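Local coordinates for protein phosphate transporter (Thermotoga maritima MSB8, PDB 6L85) that probably imports phosphate across the cell membrane by coupling its uptake to sodium ions, at residues B[54-59]-B[333-338]; B[183-188]-B[247-252]. One frame throughout, in Å; residues are numbered along the deposited sequence.

Contact 1 (B[54-59]-B[333-338])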
# COMPACT_ATOMS: atom_id res chain seq x y z
N VAL B 54 0.76 11.03 2.53
CA VAL B 54 1.94 10.94 1.67
C VAL B 54 1.55 10.65 0.22
O VAL B 54 2.20 11.12 -0.71
CB VAL B 54 2.91 9.87 2.23
CG1 VAL B 54 3.81 9.33 1.12
CG2 VAL B 54 3.73 10.44 3.38
N MET B 55 0.53 9.82 -0.00
CA MET B 55 0.20 9.48 -1.38
C MET B 55 -0.62 10.57 -2.07
O MET B 55 -0.58 10.67 -3.31
CB MET B 55 -0.55 8.14 -1.42
CG MET B 55 0.33 6.90 -1.05
SD MET B 55 -0.58 5.35 -1.17
CE MET B 55 -1.07 5.32 -2.89
N PHE B 56 -1.38 11.38 -1.32
CA PHE B 56 -2.32 12.29 -1.97
C PHE B 56 -2.42 13.66 -1.31
O PHE B 56 -3.21 14.47 -1.78
CB PHE B 56 -3.73 11.66 -2.03
CG PHE B 56 -4.46 11.93 -3.32
CD1 PHE B 56 -3.94 11.52 -4.54
CD2 PHE B 56 -5.67 12.62 -3.31
CE1 PHE B 56 -4.60 11.80 -5.74
CE2 PHE B 56 -6.35 12.91 -4.52
CZ PHE B 56 -5.81 12.50 -5.74
N GLY B 57 -1.62 13.97 -0.28
CA GLY B 57 -1.76 15.20 0.48
C GLY B 57 -1.21 16.47 -0.14
O GLY B 57 -1.50 17.56 0.37
N SER B 58 -0.42 16.39 -1.22
CA SER B 58 0.20 17.62 -1.71
C SER B 58 -0.79 18.54 -2.43
O SER B 58 -0.61 19.76 -2.45
CB SER B 58 1.39 17.30 -2.64
OG SER B 58 0.93 16.62 -3.81
N HIS B 59 -1.86 17.97 -2.99
CA HIS B 59 -2.77 18.72 -3.85
C HIS B 59 -3.56 19.77 -3.09
O HIS B 59 -3.63 20.93 -3.51
CB HIS B 59 -3.69 17.74 -4.57
CG HIS B 59 -2.94 16.61 -5.22
ND1 HIS B 59 -2.15 16.80 -6.33
CD2 HIS B 59 -2.81 15.31 -4.87
CE1 HIS B 59 -1.58 15.65 -6.67
NE2 HIS B 59 -1.97 14.73 -5.80
N THR B 333 -16.48 11.28 -1.17
CA THR B 333 -16.60 12.73 -1.25
C THR B 333 -15.26 13.41 -0.99
O THR B 333 -14.85 14.32 -1.73
CB THR B 333 -17.65 13.21 -0.24
OG1 THR B 333 -18.88 12.52 -0.48
CG2 THR B 333 -17.88 14.72 -0.36
N VAL B 334 -14.56 12.95 0.05
CA VAL B 334 -13.36 13.64 0.51
C VAL B 334 -12.22 13.44 -0.48
O VAL B 334 -11.47 14.37 -0.78
CB VAL B 334 -13.00 13.16 1.94
CG1 VAL B 334 -11.56 13.58 2.33
CG2 VAL B 334 -14.02 13.69 2.96
N LEU B 335 -12.10 12.23 -1.05
CA LEU B 335 -11.07 11.96 -2.05
C LEU B 335 -11.31 12.76 -3.32
O LEU B 335 -10.36 13.27 -3.92
CB LEU B 335 -11.04 10.46 -2.38
CG LEU B 335 -9.93 9.57 -1.83
CD1 LEU B 335 -9.91 8.22 -2.52
CD2 LEU B 335 -8.55 10.24 -1.90
N LEU B 336 -12.57 12.86 -3.76
CA LEU B 336 -12.80 13.64 -4.97
C LEU B 336 -12.51 15.12 -4.72
O LEU B 336 -11.86 15.78 -5.55
CB LEU B 336 -14.23 13.41 -5.48
CG LEU B 336 -14.50 11.98 -5.96
CD1 LEU B 336 -16.01 11.66 -6.01
CD2 LEU B 336 -13.82 11.67 -7.30
N ALA B 337 -12.93 15.64 -3.56
CA ALA B 337 -12.52 17.00 -3.19
C ALA B 337 -11.00 17.16 -3.23
O ALA B 337 -10.49 18.16 -3.74
CB ALA B 337 -13.04 17.33 -1.79
N SER B 338 -10.27 16.18 -2.69
CA SER B 338 -8.80 16.25 -2.68
C SER B 338 -8.25 16.29 -4.10
O SER B 338 -7.31 17.03 -4.38
CB SER B 338 -8.22 15.06 -1.93
OG SER B 338 -8.52 15.10 -0.55

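Contact 2 (B[183-188]-B[247-252]). With NA (sodium ion), chain S.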
# COMPACT_ATOMS: atom_id res chain seq x y z
N ILE B 183 -11.04 0.93 -4.04
CA ILE B 183 -9.67 0.71 -4.51
C ILE B 183 -9.45 1.33 -5.89
O ILE B 183 -8.42 1.96 -6.14
CB ILE B 183 -9.38 -0.81 -4.49
CG1 ILE B 183 -8.93 -1.23 -3.10
CG2 ILE B 183 -8.34 -1.17 -5.51
CD1 ILE B 183 -7.55 -0.68 -2.78
N PHE B 184 -10.42 1.15 -6.80
CA PHE B 184 -10.30 1.77 -8.12
C PHE B 184 -10.14 3.28 -7.99
O PHE B 184 -9.33 3.89 -8.69
CB PHE B 184 -11.52 1.47 -9.00
CG PHE B 184 -11.57 2.33 -10.25
CD1 PHE B 184 -10.94 1.92 -11.40
CD2 PHE B 184 -12.22 3.56 -10.25
CE1 PHE B 184 -10.96 2.70 -12.54
CE2 PHE B 184 -12.23 4.35 -11.38
CZ PHE B 184 -11.60 3.91 -12.53
N THR B 185 -10.92 3.90 -7.10
CA THR B 185 -10.84 5.35 -6.94
C THR B 185 -9.47 5.77 -6.41
O THR B 185 -8.83 6.67 -6.96
CB THR B 185 -11.97 5.82 -6.02
OG1 THR B 185 -13.23 5.36 -6.54
CG2 THR B 185 -12.02 7.34 -5.95
N MET B 186 -9.01 5.12 -5.34
CA MET B 186 -7.72 5.47 -4.75
C MET B 186 -6.59 5.32 -5.76
O MET B 186 -5.76 6.22 -5.93
CB MET B 186 -7.46 4.62 -3.51
CG MET B 186 -8.44 4.83 -2.36
SD MET B 186 -7.97 3.91 -0.86
CE MET B 186 -8.65 2.31 -1.23
N ILE B 187 -6.55 4.19 -6.46
CA ILE B 187 -5.45 3.89 -7.36
C ILE B 187 -5.49 4.81 -8.58
O ILE B 187 -4.47 5.42 -8.94
CB ILE B 187 -5.49 2.41 -7.77
CG1 ILE B 187 -5.26 1.51 -6.55
CG2 ILE B 187 -4.48 2.12 -8.89
CD1 ILE B 187 -3.93 1.68 -5.91
N SER B 188 -6.65 4.92 -9.24
CA SER B 188 -6.71 5.76 -10.44
C SER B 188 -6.35 7.20 -10.11
O SER B 188 -5.61 7.84 -10.86
CB SER B 188 -8.09 5.66 -11.08
OG SER B 188 -9.09 6.14 -10.20
N SER B 247 -13.69 1.94 7.01
CA SER B 247 -13.10 2.91 7.93
C SER B 247 -11.67 3.26 7.52
O SER B 247 -11.24 4.42 7.65
CB SER B 247 -13.12 2.36 9.35
OG SER B 247 -14.31 2.73 10.02
N CYS B 248 -10.91 2.26 7.04
CA CYS B 248 -9.57 2.54 6.51
C CYS B 248 -9.65 3.51 5.34
O CYS B 248 -8.81 4.40 5.19
CB CYS B 248 -8.89 1.25 6.04
SG CYS B 248 -8.54 0.02 7.29
N TYR B 249 -10.61 3.27 4.45
CA TYR B 249 -10.83 4.14 3.30
C TYR B 249 -11.05 5.59 3.76
O TYR B 249 -10.44 6.53 3.23
CB TYR B 249 -12.02 3.59 2.51
CG TYR B 249 -12.36 4.27 1.19
CD1 TYR B 249 -11.40 4.92 0.43
CD2 TYR B 249 -13.67 4.24 0.72
CE1 TYR B 249 -11.74 5.52 -0.78
CE2 TYR B 249 -14.02 4.85 -0.48
CZ TYR B 249 -13.04 5.48 -1.23
OH TYR B 249 -13.40 6.09 -2.42
N VAL B 250 -11.86 5.77 4.82
CA VAL B 250 -12.06 7.14 5.31
C VAL B 250 -10.76 7.71 5.87
O VAL B 250 -10.44 8.88 5.61
CB VAL B 250 -13.20 7.23 6.35
CG1 VAL B 250 -13.42 8.69 6.76
CG2 VAL B 250 -14.48 6.69 5.79
N SER B 251 -10.01 6.92 6.65
CA SER B 251 -8.74 7.37 7.23
C SER B 251 -7.76 7.86 6.17
O SER B 251 -7.09 8.89 6.35
CB SER B 251 -8.09 6.21 7.98
OG SER B 251 -8.44 6.24 9.34
N PHE B 252 -7.61 7.08 5.10
CA PHE B 252 -6.76 7.44 3.98
C PHE B 252 -7.20 8.78 3.39
O PHE B 252 -6.38 9.68 3.17
CB PHE B 252 -6.84 6.33 2.93
CG PHE B 252 -6.01 6.57 1.69
CD1 PHE B 252 -6.50 7.33 0.64
CD2 PHE B 252 -4.74 6.01 1.58
CE1 PHE B 252 -5.74 7.55 -0.51
CE2 PHE B 252 -3.97 6.22 0.42
CZ PHE B 252 -4.47 6.99 -0.61
NA NA S . -16.43 1.66 9.58

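Contact 1 (B[54-59]-B[333-338])
Phe56 turns its ring toward Leu335 and Ser338 of helix 320-339. From CB, which stays about 5.0 Å from Leu335 CD2, the chain turns at chi1 -141°, well off a staggered value, and this sends one flank of the ring toward that helix. CD2 of Phe56 lies 4.0 Å from Leu335 CD2 and 3.8 Å from Ser338 CB, which sits at the ring edge near its plane. Next along the rim, CE2 of Phe56 stands 3.9 Å from both Ser338 CB and Ser338 C; the tip, CZ, runs on past Ser338. In this helical carrier of the phosphate transporter family, this packing joins the region where helix 38-56 gives way to helix 58-66 to helix 320-339, within the chain interior. His59 CB itself lies 3.7 Å from Ser338 O, and His59 CD2 covers one face of the Phe56 ring, while His59 NE2 is hydrogen-bonded to Thr194 OG1. Replacing Phe56 by an alanine is likely to open a gap beside Ser338 CB and Leu335 CD2 and to leave the imidazole without the ring it lies over. Ser338 OG donates a hydrogen bond to Val334 O at 3.0 Å, from above the carbonyl plane; it also hydrogen-bonds with Asn257 ND2.

Contact 2 (B[183-188]-B[247-252])
Met186 meets two aromatic residues, Tyr249 and Phe252, across a wide spacing: the axes of segments 183-188 and 247-252 approach to 11.9 Å and run in broadly the same direction, 24° apart. At that distance, side chains alone bridge the gap. Two Met-aromatic contacts share the sulfur of Met186. SD sits over one face of the Phe252 ring, 17° off its normal and offset toward the rim, with Phe252 CD1 4.0 Å from Met186 SD. Toward Tyr249 the same sulfur approaches obliquely, 4.9 Å from the ring centroid. A bend at chi3 (-83°) turns the methyl CE of Met186 back, so that it too comes near Tyr249 CD1, at 4.1 Å. Apolar packing adds Met186 CG, which is 3.7 Å from Tyr249 CE1. Around the phenol end the contact is looser: Thr185 crosses Tyr249 at about a right angle, its CB 3.9 Å from Tyr249 OH. The polar groups are paired with other neighbours, Thr185 OG1 with Leu181 O and Tyr249 OH, weakly, with Thr332 OG1. Metal coordination belongs to one end of segment 247-252, where Ser247 OG binds a sodium ion at 2.4 Å together with Thr29, Gln243 and Asp327. Between these two segments the contact is apolar and sulfur-aromatic, so it probably depends on close fit and polarisability more than on directed polar bonds.

Leu335 ties the two contacts together, whose centres lie 10 Å apart: its CD2 serves contact 1, while Leu335 CD1 packs 3.7 Å from Met186 CG and equally 3.7 Å from Tyr249 CE1 in contact 2. A second bridge joins Met55 SD to Phe252 CE2 at 3.8 Å. Contact 2 holds a sodium ligand, Ser247, while contact 1 only comes near a sodium ion, about 7 Å from the side chain of Ser338. Ser338 hydrogen-bonds to Asn257, which with Thr107, Asp258 and Ile344 belongs to a different sodium site, consistent with a second-shell position for the serine. Helix 231-258 carries ligands of both sites.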